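Putative Lipoprotein (Shewanella oneidensis, PDB 3U24) is of unknown function but binds zinc ions and, as a DUF885 member of the Peptidase_MA clan, is probably related to zinc metallopeptidases. Local coordinates at residues W116-Y121 and E169-A174; I163-L168 and G235-R240; R273-M278 and W468-I473; T445-L450 and E460-Y465. One frame throughout, in Å; residues are numbered along the deposited sequence. Where two conformers were deposited one is given.

In the fold
From the N terminus, contact 1 closes first, bringing the loop after helix 113-116 back onto helix 168-179. Contact 2 starts within the chain span that contact 1 closes and ends beyond it, after helix 200-234, so the two cross. They also touch: Trp116 O probably bonds Thr167 N, and the Trp116 side chain packs on Arg237. Farther along, contact 3 joins helix 260-289 to helix 459-485, spanning the three-stranded sheet and the helices that carry the zinc ligands His408, His414 and Glu439. Contact 4 pairs helix 459-485 with helix 435-451 in a hairpin, both its segments falling within that span. Contacts 3 and 4 lie about 35 to 42 Å, centre to centre, from contacts 1 and 2.

Contact 1: residues W116-Y121 and E169-A174; sequences WDPSSY and EHTELA. With ACY (acetic acid), chain Q.
Trp116 and His170 form a T-shaped aromatic pair where a 3-10 turn, Pro118 to Ser120, is laid against helix 168-179. The indole and the imidazole run side by side and point the same way, yet their planes stand 75° apart, so that the CZ3 rim of Trp116 sits 3.9 Å from CE1 of His170, over the rim of the imidazole face. Asp117 crosses the histidine at about a right angle, its OD1 3.2 Å from CB of His170. That carboxylate is held from within its own loop: OG of Ser119 donates a short 2.5 Å bond to the syn lone pair of OD1. The imidazole is gripped at both nitrogens, ND1 pairing with Thr167 OG1 and NE2 with the carbonyl O of Leu516, while a bound acetic acid, probably from the crystallisation liquor, accepts a weak bond from NE2. Further along the helix the contact turns apolar. Pro118 sets its ring obliquely against Thr171, whose OG1 is bonded to Thr167 O, and CB of Pro118 rests 3.8 Å from CB of Ala174.

Contact 2: residues I163-L168 and G235-R240; sequences ISQPTL and GARSFR
Arg237 and the backbone of Ser164 and Gln165 join two interhelical loops, one leading into the N-cap of helix 168-179 at Thr167, the other leaving helix 200-234. The arginine carries the contact. Its chain runs out extended and then bends at chi3 (-61°), which places NE 2.7 Å from O of Gln165 in a nearly straight bond, 163° at the hydrogen. The acceptor lies close to the guanidinium plane, and at the same edge NH2 makes a weak bond of 3.3 Å to O of Ser164. A water extends the join, donating to Pro166 O and accepting from Arg237 N. Beyond it, CA of Thr167 approaches O of Arg237 at 3.5 Å in a CH...O contact, CG2 of Thr167 meets O of Ser238 at 3.6 Å, and OG1 of Thr167 is bonded to His170 ND1. CB of Leu168 packs on CB of Ala236. An alanine in place of Arg237 would probably leave the carbonyls of Ser164 and Gln165 without their guanidinium donors. Because the arginine reads backbone carbonyls, the direct hydrogen bonds between the loops depend on main-chain shape more than on the side chains of Ser164 and Gln165.

Contact 3: residues R273-M278 and W468-I473; sequences RVQGEM and WNLRVI
Val274 and Leu470 meet at the centre of a buried, almost wholly apolar contact between two long helices, 260-289 and 459-485. No hydrogen bond links the two segments, which meet by van der Waals packing. CG1 of Val274 lies 3.8 Å from CG of Leu470, the two side chains sliding past each other in opposite directions. The other branch of the valine, CG2, reaches tip to tip toward CD1 of Ile473 at 3.9 Å, and it also comes up obliquely on OD1 of Asn469. The two methyls thus divide three residues of the facing helix between them: CG1 takes Leu470, CG2 takes Asn469 and Ile473. The segment axes approach to 10.6 Å and run 163° apart, an antiparallel helix pair within a protein that is about two-thirds helix. One turn further along helix 260-289, the selenomethionine Met278 meets Leu470 tip to tip, SE to CD1 at 3.5 Å. Leu470 CD1 is carried out to it because it stands anti to CA (chi2 171°). Replacing Val274 by an alanine would probably open a gap facing Leu470 and Ile473, whose ends would be less firmly held. Gln275 adds its aliphatic part, CG standing 4.3 Å from CD1 of Leu470, while its NE2 bonds Glu499 OE1. Neighbours enclose the pair: Ile302 and Ile306 of helix 298-309 touch Met278, Phe501 covers both Met278 and Leu470, and Tyr525 of helix 523-542 packs on Ile473.

Contact 4: residues T445-L450 and E460-Y465; sequences TERMML and EMWLMY
Leu450 wedges between Met461, Trp462 and Tyr465 at the heart of a helical hairpin, in which helices 435-451 and 459-485 run antiparallel with segment axes 11.6 Å apart at 164°. Its two methyls and CB divide these three residues between them. CD1 stands over the face of the Trp462 indole, 4.1 Å from the centre of the five-membered ring and only 10° off its normal, a CH-pi contact; from there it also touches CB of Tyr465 at 3.4 Å. CD2 takes CG of the selenomethionine Met461 at 3.5 Å, and CB lies against CZ2 of Trp462. A water beside this core accepts from Trp462 NE1 and donates to O of Leu450, tying the indole to the end of the facing helix.

Outward from the leucine the contact becomes polar. Arg447 crosses Tyr465 at about a right angle, and the guanidinium turns a face toward CE2 at the phenol's edge. Its NE donates to OH of Tyr465 over 3.0 Å, in a bent bond tilted out of the guanidinium plane. Glu446 sets CB 3.9 Å from CE1 of the same ring, and a second water lies 2.5 Å from the OH of Tyr465 and makes only a weak bond to OE1 of Glu446. OE2 of Glu446 bonds ND1 of His408, a zinc ligand, making this glutamate a second-shell residue of the metal site.

Around the hairpin, Ile281 of helix 260-289 meets Trp462, Ile404 of helix 401-409 meets Tyr465, and Tyr528 of helix 523-542 packs on both Arg447 and Tyr465.

Contact 1: residues W116-Y121 and E169-A174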
# COMPACT_ATOMS: atom_id res chain seq x y z
N TRP A 116 -19.96 -9.84 -3.17
CA TRP A 116 -19.61 -10.57 -1.97
C TRP A 116 -18.85 -9.82 -0.92
O TRP A 116 -18.53 -10.40 0.14
CB TRP A 116 -18.87 -11.88 -2.31
CG TRP A 116 -17.67 -11.73 -3.22
CD1 TRP A 116 -17.62 -11.92 -4.60
CD2 TRP A 116 -16.32 -11.34 -2.85
NE1 TRP A 116 -16.38 -11.71 -5.09
CE2 TRP A 116 -15.54 -11.34 -4.09
CE3 TRP A 116 -15.69 -11.05 -1.65
CZ2 TRP A 116 -14.21 -11.01 -4.11
CZ3 TRP A 116 -14.33 -10.71 -1.68
CH2 TRP A 116 -13.61 -10.68 -2.89
N ASP A 117 -18.52 -8.55 -1.14
CA ASP A 117 -17.82 -7.73 -0.12
C ASP A 117 -18.71 -6.55 0.29
O ASP A 117 -18.68 -5.49 -0.36
CB ASP A 117 -16.50 -7.22 -0.65
CG ASP A 117 -15.80 -6.29 0.33
OD1 ASP A 117 -16.29 -6.04 1.45
OD2 ASP A 117 -14.74 -5.76 -0.04
N PRO A 118 -19.51 -6.73 1.35
CA PRO A 118 -20.39 -5.64 1.75
C PRO A 118 -19.61 -4.47 2.30
O PRO A 118 -20.18 -3.38 2.40
CB PRO A 118 -21.29 -6.27 2.84
CG PRO A 118 -21.28 -7.73 2.54
CD PRO A 118 -19.88 -7.99 2.00
N SER A 119 -18.34 -4.65 2.64
CA SER A 119 -17.60 -3.53 3.15
C SER A 119 -17.32 -2.48 2.07
O SER A 119 -16.98 -1.34 2.40
CB SER A 119 -16.31 -3.94 3.85
OG SER A 119 -15.29 -4.22 2.91
N SER A 120 -17.46 -2.83 0.80
CA SER A 120 -17.28 -1.83 -0.26
C SER A 120 -18.46 -0.78 -0.32
O SER A 120 -18.34 0.24 -1.01
CB SER A 120 -17.03 -2.54 -1.60
OG SER A 120 -18.06 -3.44 -1.94
N TYR A 121 -19.53 -0.98 0.46
CA TYR A 121 -20.61 -0.03 0.55
C TYR A 121 -20.57 0.72 1.88
O TYR A 121 -20.97 0.22 2.94
CB TYR A 121 -21.93 -0.75 0.38
CG TYR A 121 -22.00 -1.52 -0.90
CD1 TYR A 121 -22.37 -0.89 -2.07
CD2 TYR A 121 -21.66 -2.86 -0.97
CE1 TYR A 121 -22.42 -1.57 -3.26
CE2 TYR A 121 -21.73 -3.55 -2.15
CZ TYR A 121 -22.13 -2.91 -3.29
OH TYR A 121 -22.22 -3.55 -4.51
N GLU A 169 -16.51 -12.60 6.65
CA GLU A 169 -15.49 -11.65 7.10
C GLU A 169 -15.76 -10.22 6.57
O GLU A 169 -15.63 -9.23 7.31
CB GLU A 169 -14.08 -12.11 6.68
CG GLU A 169 -13.61 -13.37 7.43
CD GLU A 169 -14.25 -14.69 6.92
OE1 GLU A 169 -15.03 -14.69 5.91
OE2 GLU A 169 -13.98 -15.75 7.54
N HIS A 170 -16.13 -10.09 5.31
CA HIS A 170 -16.32 -8.74 4.78
C HIS A 170 -17.60 -8.16 5.30
O HIS A 170 -17.72 -6.92 5.41
CB HIS A 170 -16.24 -8.73 3.23
CG HIS A 170 -14.86 -9.10 2.69
ND1 HIS A 170 -14.48 -10.37 2.51
CD2 HIS A 170 -13.75 -8.30 2.38
CE1 HIS A 170 -13.21 -10.40 2.04
NE2 HIS A 170 -12.75 -9.14 1.97
N THR A 171 -18.57 -9.01 5.62
CA THR A 171 -19.82 -8.52 6.18
C THR A 171 -19.58 -7.96 7.59
O THR A 171 -20.16 -6.93 7.97
CB THR A 171 -20.94 -9.57 6.17
OG1 THR A 171 -21.04 -10.20 4.87
CG2 THR A 171 -22.28 -8.95 6.53
N GLU A 172 -18.66 -8.60 8.33
CA GLU A 172 -18.36 -8.20 9.68
C GLU A 172 -17.62 -6.89 9.59
O GLU A 172 -17.83 -5.99 10.38
CB GLU A 172 -17.45 -9.23 10.39
CG GLU A 172 -18.15 -10.51 10.85
CD GLU A 172 -17.21 -11.64 11.37
OE1 GLU A 172 -16.04 -11.85 10.88
OE2 GLU A 172 -17.70 -12.39 12.25
N LEU A 173 -16.73 -6.80 8.64
CA LEU A 173 -16.01 -5.55 8.45
C LEU A 173 -17.01 -4.39 8.10
O LEU A 173 -16.93 -3.30 8.66
CB LEU A 173 -14.92 -5.71 7.42
CG LEU A 173 -14.02 -4.49 7.18
CD1 LEU A 173 -13.24 -4.04 8.45
CD2 LEU A 173 -13.10 -4.75 5.98
N ALA A 174 -17.95 -4.68 7.22
CA ALA A 174 -18.99 -3.71 6.86
C ALA A 174 -19.70 -3.15 8.10
O ALA A 174 -19.96 -1.95 8.18
CB ALA A 174 -20.00 -4.33 5.90
C ACY Q . -11.46 -7.22 -1.73
O ACY Q . -11.41 -7.58 -0.52
OXT ACY Q . -10.48 -7.31 -2.52
CH3 ACY Q . -12.73 -6.62 -2.24

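Contact 2: residues I163-L168 and G235-R240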
# COMPACT_ATOMS: atom_id res chain seq x y z
N ILE A 163 -25.71 -7.00 -3.09
CA ILE A 163 -24.98 -7.97 -2.30
C ILE A 163 -25.60 -9.35 -2.50
O ILE A 163 -26.81 -9.49 -2.48
CB ILE A 163 -24.97 -7.60 -0.82
CG1 ILE A 163 -24.12 -6.33 -0.62
CG2 ILE A 163 -24.45 -8.78 0.00
CD1 ILE A 163 -24.34 -5.61 0.69
N SER A 164 -24.77 -10.36 -2.69
CA SER A 164 -25.25 -11.71 -2.92
C SER A 164 -24.17 -12.72 -2.54
O SER A 164 -23.06 -12.60 -3.03
CB SER A 164 -25.60 -11.85 -4.41
OG SER A 164 -25.87 -13.21 -4.71
N GLN A 165 -24.52 -13.68 -1.70
CA GLN A 165 -23.58 -14.67 -1.16
C GLN A 165 -22.33 -14.01 -0.61
O GLN A 165 -21.24 -14.28 -1.07
CB GLN A 165 -23.18 -15.71 -2.20
CG GLN A 165 -24.36 -16.50 -2.74
CD GLN A 165 -25.07 -17.25 -1.65
OE1 GLN A 165 -24.46 -18.04 -0.89
NE2 GLN A 165 -26.38 -16.98 -1.52
N PRO A 166 -22.49 -13.16 0.39
CA PRO A 166 -21.30 -12.47 0.89
C PRO A 166 -20.46 -13.37 1.74
O PRO A 166 -20.95 -14.37 2.23
CB PRO A 166 -21.87 -11.34 1.75
CG PRO A 166 -23.23 -11.82 2.18
CD PRO A 166 -23.72 -12.70 1.04
N THR A 167 -19.19 -13.01 1.91
CA THR A 167 -18.35 -13.68 2.89
C THR A 167 -18.68 -13.17 4.28
O THR A 167 -19.15 -12.03 4.49
CB THR A 167 -16.84 -13.42 2.67
OG1 THR A 167 -16.54 -12.09 3.08
CG2 THR A 167 -16.43 -13.63 1.21
N LEU A 168 -18.42 -14.01 5.26
CA LEU A 168 -18.70 -13.62 6.62
C LEU A 168 -17.77 -12.47 7.01
O LEU A 168 -18.18 -11.51 7.68
CB LEU A 168 -18.46 -14.80 7.59
CG LEU A 168 -18.54 -14.40 9.07
CD1 LEU A 168 -19.94 -13.83 9.37
CD2 LEU A 168 -18.14 -15.59 10.00
N GLY A 235 -23.75 -20.80 7.03
CA GLY A 235 -22.54 -20.88 6.23
C GLY A 235 -22.45 -19.70 5.29
O GLY A 235 -23.41 -18.94 5.11
N ALA A 236 -21.29 -19.51 4.70
CA ALA A 236 -21.01 -18.29 3.95
C ALA A 236 -19.98 -18.61 2.88
O ALA A 236 -19.17 -19.54 3.02
CB ALA A 236 -20.52 -17.19 4.89
N ARG A 237 -19.99 -17.82 1.81
CA ARG A 237 -18.91 -17.88 0.82
C ARG A 237 -17.50 -17.79 1.48
O ARG A 237 -17.30 -17.02 2.44
CB ARG A 237 -19.06 -16.73 -0.18
CG ARG A 237 -18.20 -16.95 -1.40
CD ARG A 237 -18.04 -15.70 -2.23
NE ARG A 237 -19.28 -15.14 -2.77
CZ ARG A 237 -19.67 -15.20 -4.05
NH1 ARG A 237 -18.94 -15.86 -4.95
NH2 ARG A 237 -20.80 -14.57 -4.46
N SER A 238 -16.56 -18.58 0.98
CA SER A 238 -15.21 -18.55 1.51
C SER A 238 -14.57 -17.21 1.15
O SER A 238 -14.85 -16.65 0.10
CB SER A 238 -14.32 -19.68 0.92
OG SER A 238 -12.93 -19.46 1.22
N PHE A 239 -13.70 -16.73 2.02
CA PHE A 239 -12.93 -15.52 1.79
C PHE A 239 -11.74 -15.77 0.82
O PHE A 239 -11.09 -14.82 0.35
CB PHE A 239 -12.43 -14.96 3.12
CG PHE A 239 -11.50 -15.88 3.87
CD1 PHE A 239 -10.15 -15.88 3.60
CD2 PHE A 239 -11.99 -16.70 4.88
CE1 PHE A 239 -9.31 -16.73 4.29
CE2 PHE A 239 -11.14 -17.55 5.57
CZ PHE A 239 -9.80 -17.56 5.26
N ARG A 240 -11.46 -17.05 0.54
CA ARG A 240 -10.33 -17.45 -0.27
C ARG A 240 -10.74 -17.35 -1.73
O ARG A 240 -11.76 -17.92 -2.15
CB ARG A 240 -9.90 -18.86 0.07
CG ARG A 240 -9.59 -19.07 1.55
CD ARG A 240 -9.69 -20.55 1.91
NE ARG A 240 -9.49 -20.81 3.34
CZ ARG A 240 -8.30 -20.89 3.92
NH1 ARG A 240 -8.21 -21.13 5.21
NH2 ARG A 240 -7.20 -20.72 3.22
O HOH W 1 -22.60 -16.29 1.46

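Contact 3: residues R273-M278 and W468-I473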
# COMPACT_ATOMS: atom_id res chain seq x y z
N ARG A 273 17.06 -20.45 1.78
CA ARG A 273 18.39 -19.85 1.65
C ARG A 273 18.66 -18.89 2.83
O ARG A 273 19.70 -18.96 3.49
CB ARG A 273 18.55 -19.12 0.29
CG ARG A 273 19.80 -18.21 0.17
CD ARG A 273 19.89 -17.28 -1.08
NE ARG A 273 18.91 -16.17 -1.08
CZ ARG A 273 19.00 -15.04 -0.38
NH1 ARG A 273 18.00 -14.15 -0.48
NH2 ARG A 273 20.05 -14.80 0.41
N VAL A 274 17.69 -18.01 3.10
CA VAL A 274 17.82 -16.99 4.15
C VAL A 274 17.99 -17.64 5.54
O VAL A 274 18.95 -17.35 6.23
CB VAL A 274 16.66 -15.95 4.13
CG1 VAL A 274 16.63 -15.14 5.42
CG2 VAL A 274 16.76 -15.02 2.89
N GLN A 275 17.11 -18.58 5.89
CA GLN A 275 17.20 -19.33 7.15
C GLN A 275 18.55 -20.06 7.33
O GLN A 275 19.12 -20.05 8.41
CB GLN A 275 16.04 -20.32 7.31
CG GLN A 275 14.67 -19.67 7.54
CD GLN A 275 13.51 -20.66 7.55
OE1 GLN A 275 13.62 -21.76 7.05
NE2 GLN A 275 12.39 -20.25 8.11
N GLY A 276 19.07 -20.64 6.25
CA GLY A 276 20.37 -21.29 6.25
C GLY A 276 21.48 -20.31 6.57
O GLY A 276 22.36 -20.63 7.38
N GLU A 277 21.45 -19.12 5.96
CA GLU A 277 22.45 -18.10 6.29
C GLU A 277 22.33 -17.62 7.74
O GLU A 277 23.35 -17.45 8.42
CB GLU A 277 22.36 -16.91 5.35
CG GLU A 277 22.75 -17.30 3.92
CD GLU A 277 24.12 -17.93 3.84
OE1 GLU A 277 25.09 -17.24 4.19
OE2 GLU A 277 24.22 -19.13 3.48
N MSE A 278 21.10 -17.42 8.20
CA MSE A 278 20.88 -17.08 9.59
C MSE A 278 21.42 -18.14 10.57
O MSE A 278 21.94 -17.77 11.63
CB MSE A 278 19.40 -16.85 9.87
CG MSE A 278 18.84 -15.62 9.21
SE MSE A 278 16.91 -15.56 9.37
CE MSE A 278 16.84 -14.56 11.09
N TRP A 468 14.20 -9.40 8.91
CA TRP A 468 13.42 -8.41 8.18
C TRP A 468 13.07 -8.87 6.78
O TRP A 468 11.93 -8.78 6.37
CB TRP A 468 14.25 -7.14 8.15
CG TRP A 468 13.59 -5.86 7.76
CD1 TRP A 468 13.74 -5.16 6.57
CD2 TRP A 468 12.74 -5.01 8.60
NE1 TRP A 468 13.03 -3.97 6.60
CE2 TRP A 468 12.41 -3.83 7.78
CE3 TRP A 468 12.21 -5.11 9.88
CZ2 TRP A 468 11.60 -2.81 8.24
CZ3 TRP A 468 11.38 -4.08 10.33
CH2 TRP A 468 11.10 -2.95 9.53
N ASN A 469 14.02 -9.42 6.05
CA ASN A 469 13.73 -9.97 4.74
C ASN A 469 12.70 -11.09 4.79
O ASN A 469 11.84 -11.20 3.90
CB ASN A 469 15.03 -10.49 4.10
CG ASN A 469 14.98 -10.56 2.58
OD1 ASN A 469 15.47 -11.51 2.01
ND2 ASN A 469 14.45 -9.53 1.91
N LEU A 470 12.78 -11.94 5.82
CA LEU A 470 11.78 -13.01 5.97
C LEU A 470 10.32 -12.50 6.03
O LEU A 470 9.41 -13.17 5.54
CB LEU A 470 12.08 -13.91 7.18
CG LEU A 470 13.22 -14.91 6.98
CD1 LEU A 470 13.56 -15.58 8.30
CD2 LEU A 470 12.85 -15.95 5.91
N ARG A 471 10.11 -11.32 6.59
CA ARG A 471 8.76 -10.71 6.61
C ARG A 471 8.18 -10.64 5.18
O ARG A 471 7.02 -10.97 4.91
CB ARG A 471 8.89 -9.28 7.16
CG ARG A 471 7.76 -8.72 8.02
CD ARG A 471 8.25 -7.47 8.80
NE ARG A 471 8.04 -6.20 8.07
CZ ARG A 471 8.84 -5.63 7.15
NH1 ARG A 471 8.47 -4.47 6.59
NH2 ARG A 471 10.01 -6.18 6.76
N VAL A 472 9.03 -10.17 4.27
CA VAL A 472 8.62 -9.92 2.90
C VAL A 472 8.39 -11.24 2.15
O VAL A 472 7.36 -11.41 1.49
CB VAL A 472 9.69 -9.01 2.24
CG1 VAL A 472 9.53 -8.99 0.77
CG2 VAL A 472 9.54 -7.61 2.85
N ILE A 473 9.30 -12.18 2.33
CA ILE A 473 9.20 -13.51 1.75
C ILE A 473 7.93 -14.23 2.29
O ILE A 473 7.09 -14.71 1.49
CB ILE A 473 10.48 -14.35 2.04
CG1 ILE A 473 11.73 -13.65 1.43
CG2 ILE A 473 10.33 -15.75 1.49
CD1 ILE A 473 13.06 -14.27 1.87

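Contact 4: residues T445-L450 and E460-Y465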
# COMPACT_ATOMS: atom_id res chain seq x y z
N THR A 445 16.84 -1.76 -1.88
CA THR A 445 17.93 -0.92 -1.36
C THR A 445 18.55 -1.43 -0.06
O THR A 445 19.74 -1.26 0.18
CB THR A 445 17.56 0.57 -1.21
OG1 THR A 445 16.52 0.70 -0.24
CG2 THR A 445 17.18 1.17 -2.55
N GLU A 446 17.75 -2.10 0.75
CA GLU A 446 18.26 -2.69 1.97
C GLU A 446 19.38 -3.71 1.65
O GLU A 446 20.48 -3.66 2.20
CB GLU A 446 17.13 -3.35 2.76
CG GLU A 446 15.88 -2.50 2.94
CD GLU A 446 14.65 -3.30 3.35
OE1 GLU A 446 14.75 -4.54 3.48
OE2 GLU A 446 13.57 -2.70 3.54
N ARG A 447 19.10 -4.59 0.71
CA ARG A 447 20.04 -5.62 0.35
C ARG A 447 21.28 -5.02 -0.33
O ARG A 447 22.42 -5.31 0.05
CB ARG A 447 19.32 -6.65 -0.53
CG ARG A 447 20.18 -7.60 -1.32
CD ARG A 447 20.85 -8.66 -0.50
NE ARG A 447 19.84 -9.57 0.05
CZ ARG A 447 20.07 -10.83 0.46
NH1 ARG A 447 21.30 -11.38 0.38
NH2 ARG A 447 19.03 -11.52 0.95
N MSE A 448 21.04 -4.15 -1.30
CA MSE A 448 22.12 -3.49 -2.05
C MSE A 448 23.03 -2.72 -1.10
O MSE A 448 24.23 -2.86 -1.20
CB MSE A 448 21.52 -2.56 -3.11
CG MSE A 448 22.51 -1.85 -3.98
SE MSE A 448 23.03 -0.17 -3.12
CE MSE A 448 21.32 0.81 -3.31
N MSE A 449 22.49 -1.93 -0.17
CA MSE A 449 23.37 -1.20 0.79
C MSE A 449 24.28 -2.11 1.62
O MSE A 449 25.45 -1.80 1.79
CB MSE A 449 22.56 -0.34 1.76
CG MSE A 449 21.85 0.79 1.08
SE MSE A 449 23.06 2.28 0.70
CE MSE A 449 22.87 3.20 2.47
N LEU A 450 23.74 -3.21 2.13
CA LEU A 450 24.54 -4.15 2.87
C LEU A 450 25.56 -4.81 1.97
O LEU A 450 26.74 -4.94 2.36
CB LEU A 450 23.70 -5.22 3.57
CG LEU A 450 22.78 -4.85 4.73
CD1 LEU A 450 22.20 -6.12 5.37
CD2 LEU A 450 23.52 -4.10 5.77
N GLU A 460 25.90 -9.34 13.09
CA GLU A 460 24.66 -8.93 13.79
C GLU A 460 23.69 -8.21 12.84
O GLU A 460 22.49 -8.45 12.84
CB GLU A 460 24.98 -8.01 15.00
CG GLU A 460 25.61 -8.69 16.24
CD GLU A 460 27.13 -8.90 16.18
OE1 GLU A 460 27.76 -8.69 15.10
OE2 GLU A 460 27.69 -9.26 17.23
N MSE A 461 24.24 -7.31 12.04
CA MSE A 461 23.48 -6.52 11.09
C MSE A 461 22.88 -7.46 10.06
O MSE A 461 21.69 -7.39 9.80
CB MSE A 461 24.40 -5.48 10.41
CG MSE A 461 23.78 -4.75 9.20
SE MSE A 461 22.26 -3.66 9.76
CE MSE A 461 23.36 -2.11 10.15
N TRP A 462 23.68 -8.34 9.50
CA TRP A 462 23.14 -9.31 8.53
C TRP A 462 22.05 -10.19 9.10
O TRP A 462 21.03 -10.44 8.45
CB TRP A 462 24.25 -10.13 7.88
CG TRP A 462 24.90 -9.32 6.79
CD1 TRP A 462 25.76 -8.23 6.93
CD2 TRP A 462 24.71 -9.46 5.36
NE1 TRP A 462 26.09 -7.72 5.73
CE2 TRP A 462 25.50 -8.41 4.74
CE3 TRP A 462 23.99 -10.31 4.55
CZ2 TRP A 462 25.57 -8.25 3.37
CZ3 TRP A 462 24.04 -10.15 3.17
CH2 TRP A 462 24.82 -9.14 2.59
N LEU A 463 22.23 -10.64 10.33
CA LEU A 463 21.24 -11.51 10.95
C LEU A 463 19.90 -10.78 11.06
O LEU A 463 18.86 -11.37 10.75
CB LEU A 463 21.74 -11.96 12.33
CG LEU A 463 20.83 -12.86 13.15
CD1 LEU A 463 20.51 -14.14 12.38
CD2 LEU A 463 21.47 -13.16 14.51
N MSE A 464 19.95 -9.52 11.50
CA MSE A 464 18.77 -8.72 11.70
C MSE A 464 18.12 -8.38 10.37
O MSE A 464 16.91 -8.44 10.25
CB MSE A 464 19.08 -7.44 12.48
CG MSE A 464 19.43 -7.64 13.95
SE MSE A 464 18.05 -8.61 15.05
CE MSE A 464 16.47 -7.86 14.37
N TYR A 465 18.93 -8.03 9.37
CA TYR A 465 18.43 -7.86 8.01
C TYR A 465 17.67 -9.10 7.51
O TYR A 465 16.59 -9.00 6.92
CB TYR A 465 19.55 -7.54 7.01
CG TYR A 465 19.09 -7.76 5.59
CD1 TYR A 465 18.17 -6.90 4.99
CD2 TYR A 465 19.48 -8.85 4.88
CE1 TYR A 465 17.72 -7.09 3.70
CE2 TYR A 465 19.02 -9.09 3.61
CZ TYR A 465 18.14 -8.19 3.01
OH TYR A 465 17.66 -8.42 1.73
O HOH W 2 15.92 -6.74 1.23
O HOH W 3 27.52 -5.07 4.92